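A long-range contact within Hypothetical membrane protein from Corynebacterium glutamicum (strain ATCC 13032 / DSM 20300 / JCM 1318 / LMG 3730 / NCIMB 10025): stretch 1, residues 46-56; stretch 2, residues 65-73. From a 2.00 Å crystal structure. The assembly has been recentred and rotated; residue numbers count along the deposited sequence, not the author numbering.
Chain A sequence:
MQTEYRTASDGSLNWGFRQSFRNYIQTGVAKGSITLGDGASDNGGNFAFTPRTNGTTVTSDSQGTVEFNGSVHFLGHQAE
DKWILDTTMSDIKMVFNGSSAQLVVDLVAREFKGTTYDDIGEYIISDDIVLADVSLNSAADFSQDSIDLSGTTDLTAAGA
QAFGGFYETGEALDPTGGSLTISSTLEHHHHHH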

# COMPACT_ATOMS: atom_id res chain seq x y z
N ASN A 46 -6.07 9.60 1.60
CA ASN A 46 -5.19 8.85 2.48
C ASN A 46 -5.91 7.58 2.91
O ASN A 46 -6.38 7.43 4.05
N PHE A 47 -5.99 6.66 1.95
CA PHE A 47 -6.81 5.46 2.06
C PHE A 47 -6.65 4.77 3.40
O PHE A 47 -5.54 4.50 3.86
N ALA A 48 -7.79 4.46 4.03
CA ALA A 48 -7.84 3.91 5.39
C ALA A 48 -8.12 2.41 5.33
O ALA A 48 -9.16 1.99 4.81
N PHE A 49 -7.21 1.62 5.89
CA PHE A 49 -7.33 0.16 5.96
C PHE A 49 -7.43 -0.28 7.42
O PHE A 49 -6.58 0.07 8.24
N THR A 50 -8.49 -1.09 7.74
CA THR A 50 -8.70 -1.56 9.11
C THR A 50 -7.95 -2.87 9.36
O THR A 50 -7.79 -3.67 8.45
N PRO A 51 -7.49 -3.11 10.60
CA PRO A 51 -6.80 -4.37 10.90
C PRO A 51 -7.75 -5.56 10.81
O PRO A 51 -8.90 -5.50 11.25
N ARG A 52 -7.24 -6.66 10.26
CA ARG A 52 -8.06 -7.86 10.09
C ARG A 52 -8.13 -8.67 11.38
O ARG A 52 -7.12 -8.88 12.06
N THR A 53 -9.33 -9.15 11.73
CA THR A 53 -9.45 -10.07 12.85
C THR A 53 -8.53 -11.26 12.62
O THR A 53 -8.39 -11.73 11.48
N ASN A 54 -7.90 -11.73 13.69
CA ASN A 54 -6.80 -12.68 13.70
C ASN A 54 -5.62 -12.23 12.85
O ASN A 54 -4.73 -13.03 12.57
N GLY A 55 -5.58 -10.98 12.41
CA GLY A 55 -4.54 -10.56 11.50
C GLY A 55 -3.24 -10.13 12.15
O GLY A 55 -2.36 -9.63 11.44
N THR A 56 -3.07 -10.29 13.46
CA THR A 56 -1.89 -9.79 14.14
C THR A 56 -1.03 -10.94 14.64
O THR A 56 -1.52 -11.85 15.31
N THR A 65 3.60 -8.48 12.69
CA THR A 65 2.92 -8.15 11.44
C THR A 65 1.44 -7.92 11.69
O THR A 65 0.81 -8.68 12.42
N VAL A 66 0.87 -6.89 11.05
CA VAL A 66 -0.57 -6.66 11.10
C VAL A 66 -1.11 -6.72 9.68
O VAL A 66 -0.67 -5.96 8.80
N GLU A 67 -2.07 -7.62 9.45
CA GLU A 67 -2.75 -7.72 8.17
C GLU A 67 -3.99 -6.84 8.20
O GLU A 67 -4.66 -6.74 9.22
N PHE A 68 -4.29 -6.21 7.06
CA PHE A 68 -5.36 -5.22 6.95
C PHE A 68 -6.42 -5.66 5.95
O PHE A 68 -6.13 -6.41 5.01
N ASN A 69 -7.65 -5.20 6.17
CA ASN A 69 -8.70 -5.31 5.17
C ASN A 69 -8.57 -4.19 4.15
O ASN A 69 -8.28 -3.05 4.51
N GLY A 70 -8.79 -4.52 2.89
CA GLY A 70 -8.96 -3.52 1.86
C GLY A 70 -8.18 -3.81 0.60
O GLY A 70 -7.22 -4.58 0.60
N SER A 71 -8.60 -3.18 -0.49
CA SER A 71 -7.88 -3.26 -1.76
C SER A 71 -8.01 -1.92 -2.48
O SER A 71 -8.93 -1.14 -2.21
N VAL A 72 -7.08 -1.67 -3.40
CA VAL A 72 -7.08 -0.47 -4.24
C VAL A 72 -6.91 -0.90 -5.68
O VAL A 72 -5.97 -1.65 -5.98
N HIS A 73 -7.78 -0.43 -6.57
CA HIS A 73 -7.74 -0.80 -7.98
C HIS A 73 -7.51 0.45 -8.84
O HIS A 73 -8.40 1.30 -8.96

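How do Thr65 and Val66 meet the first stretch? Thr65, with chi1 in the m well, turns its CA-to-CB bond sideways, and its side chain makes no close contact with the other stretch; its contact is made by the backbone, where Thr65 O receives a CA-H...O approach from Thr56 CA at 3.4 Å. Val66 pairs with Thr56 in an antiparallel, non-hydrogen-bonded bridge, and the two side chains lie on the same face of the sheet. With Val66 in the t rotamer and Thr56 in m, Val66 CG2 rests 4.0 Å from Thr56 OG1, whose hydrogen bond is made elsewhere in the structure. Val66 CG1 lies equally near, 4.0 Å from Thr56 OG1, and also packs 4.0 Å from Pro51 CB.

What holds Glu67 in place? Its backbone is gripped at both ends, because Glu67 N donates to Gly55 O at 2.8 Å and Glu67 O accepts from Arg52 N, also at 2.8 Å. The type II turn from Arg52 to Gly55 brings these two partners together, closed by its own bond from Gly55 N to Arg52 O at 2.6 Å. Gly55 leaves room here: a CB would sit tightly against Glu67 O and clash with Arg52 O. The Glu67 side chain starts out sideways and extends through chi1 m and chi2 t, so that OE1 forms a long salt bridge, 3.9 Å from Arg52 NH1. At that length the attraction is mainly one of charge.

Does Phe68 point into the contact? Its CA-to-CB bond leads away overall, and in its bridge with Pro51 the side chains diverge, yet CB still packs 3.8 Å from Phe49 CB. The m rotamer then lays the ring alongside the first stretch's backbone, with Phe68 CD2 3.1 Å from Phe49 O and 3.7 Å from Pro51 N. Phe68 O lies over one face of the Arg52 guanidinium, 3.3 Å from Arg52 NH2, but the angle is too poor for a hydrogen bond.

How does Asn69 tie the polar border together? Its backbone N donates to Thr50 O at 2.7 Å, while its m side chain begins sideways and comes nearer at its end. There the amide serves two partners: Asn69 OD1 accepts from Arg52 NE at 3.1 Å, and Asn69 ND2 makes a weak hydrogen bond to Thr50 OG1 at 3.5 Å, the threonine being in p.

Where do the large apolar side chains go beyond this point? Phe49, m and pointing toward stretch 2, sets its ring edge against the chain: Phe49 CD1 is 3.9 Å from Gly70 CA, where a CB would clash with that same ring atom. Ser71 turns away, its p side chain satisfied elsewhere. Val72, in t, points back in; its CG2 meets Phe49 CZ at 3.7 Å and its CG1 meets CE2 of Phe47, another m rotamer, at 3.8 Å. His73 is out of reach.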

# COMPACT_ATOMS: atom_id res chain seq x y z
CB ASN A 46 -4.77 9.72 3.65
CG ASN A 46 -4.24 11.07 3.20
OD1 ASN A 46 -3.31 11.15 2.41
ND2 ASN A 46 -4.87 12.14 3.69
CB PHE A 47 -6.45 4.50 0.93
CG PHE A 47 -6.58 5.11 -0.44
CD1 PHE A 47 -7.46 6.17 -0.66
CD2 PHE A 47 -5.85 4.62 -1.50
CE1 PHE A 47 -7.59 6.74 -1.91
CE2 PHE A 47 -5.98 5.19 -2.76
CZ PHE A 47 -6.86 6.25 -2.96
CB ALA A 48 -8.90 4.63 6.21
CB PHE A 49 -6.13 -0.51 5.29
CG PHE A 49 -5.85 -0.01 3.89
CD1 PHE A 49 -6.48 -0.59 2.78
CD2 PHE A 49 -4.97 1.04 3.68
CE1 PHE A 49 -6.22 -0.13 1.48
CE2 PHE A 49 -4.71 1.50 2.37
CZ PHE A 49 -5.34 0.92 1.28
CB THR A 50 -10.19 -1.76 9.38
OG1 THR A 50 -10.69 -2.80 8.53
CG2 THR A 50 -10.95 -0.48 9.12
CB PRO A 51 -6.30 -4.18 12.34
CG PRO A 51 -6.60 -2.76 12.71
CD PRO A 51 -7.67 -2.27 11.80
CB ARG A 52 -7.48 -8.71 8.96
CG ARG A 52 -8.51 -9.40 8.12
CD ARG A 52 -7.83 -10.16 7.01
NE ARG A 52 -7.92 -9.49 5.72
CZ ARG A 52 -7.12 -9.77 4.70
NH1 ARG A 52 -6.18 -10.70 4.85
NH2 ARG A 52 -7.24 -9.14 3.54
CB THR A 53 -10.88 -10.56 13.02
OG1 THR A 53 -11.75 -9.45 13.20
CG2 THR A 53 -10.99 -11.49 14.24
CB ASN A 54 -7.22 -14.08 13.22
CG ASN A 54 -8.11 -14.79 14.19
OD1 ASN A 54 -8.16 -14.45 15.38
ND2 ASN A 54 -8.82 -15.81 13.70
CB THR A 56 -2.27 -8.87 15.31
OG1 THR A 56 -3.05 -7.77 14.81
CG2 THR A 56 -1.01 -8.32 15.96
CB THR A 65 3.10 -9.26 10.40
OG1 THR A 65 4.50 -9.47 10.17
CG2 THR A 65 2.43 -8.89 9.09
CB VAL A 66 -0.92 -5.33 11.78
CG1 VAL A 66 -2.43 -5.15 11.81
CG2 VAL A 66 -0.35 -5.29 13.18
CB GLU A 67 -3.15 -9.17 7.88
CG GLU A 67 -1.96 -10.11 7.74
CD GLU A 67 -2.39 -11.53 7.45
OE1 GLU A 67 -3.61 -11.83 7.58
OE2 GLU A 67 -1.52 -12.35 7.10
CB PHE A 68 -4.80 -3.85 6.52
CG PHE A 68 -3.97 -3.19 7.57
CD1 PHE A 68 -2.61 -3.46 7.68
CD2 PHE A 68 -4.55 -2.31 8.48
CE1 PHE A 68 -1.84 -2.87 8.67
CE2 PHE A 68 -3.79 -1.70 9.47
CZ PHE A 68 -2.42 -1.98 9.56
CB ASN A 69 -10.08 -5.21 5.82
CG ASN A 69 -10.40 -6.43 6.64
OD1 ASN A 69 -10.33 -7.56 6.15
ND2 ASN A 69 -10.74 -6.21 7.91
CB SER A 71 -8.41 -4.39 -2.64
OG SER A 71 -9.76 -4.14 -3.00
CB VAL A 72 -5.96 0.52 -3.88
CG1 VAL A 72 -6.17 1.85 -4.60
CG2 VAL A 72 -5.85 0.71 -2.37
CB HIS A 73 -9.03 -1.50 -8.40
CG HIS A 73 -9.00 -2.03 -9.80
ND1 HIS A 73 -10.13 -2.39 -10.49
CD2 HIS A 73 -7.96 -2.26 -10.64
CE1 HIS A 73 -9.79 -2.81 -11.70
NE2 HIS A 73 -8.48 -2.75 -11.81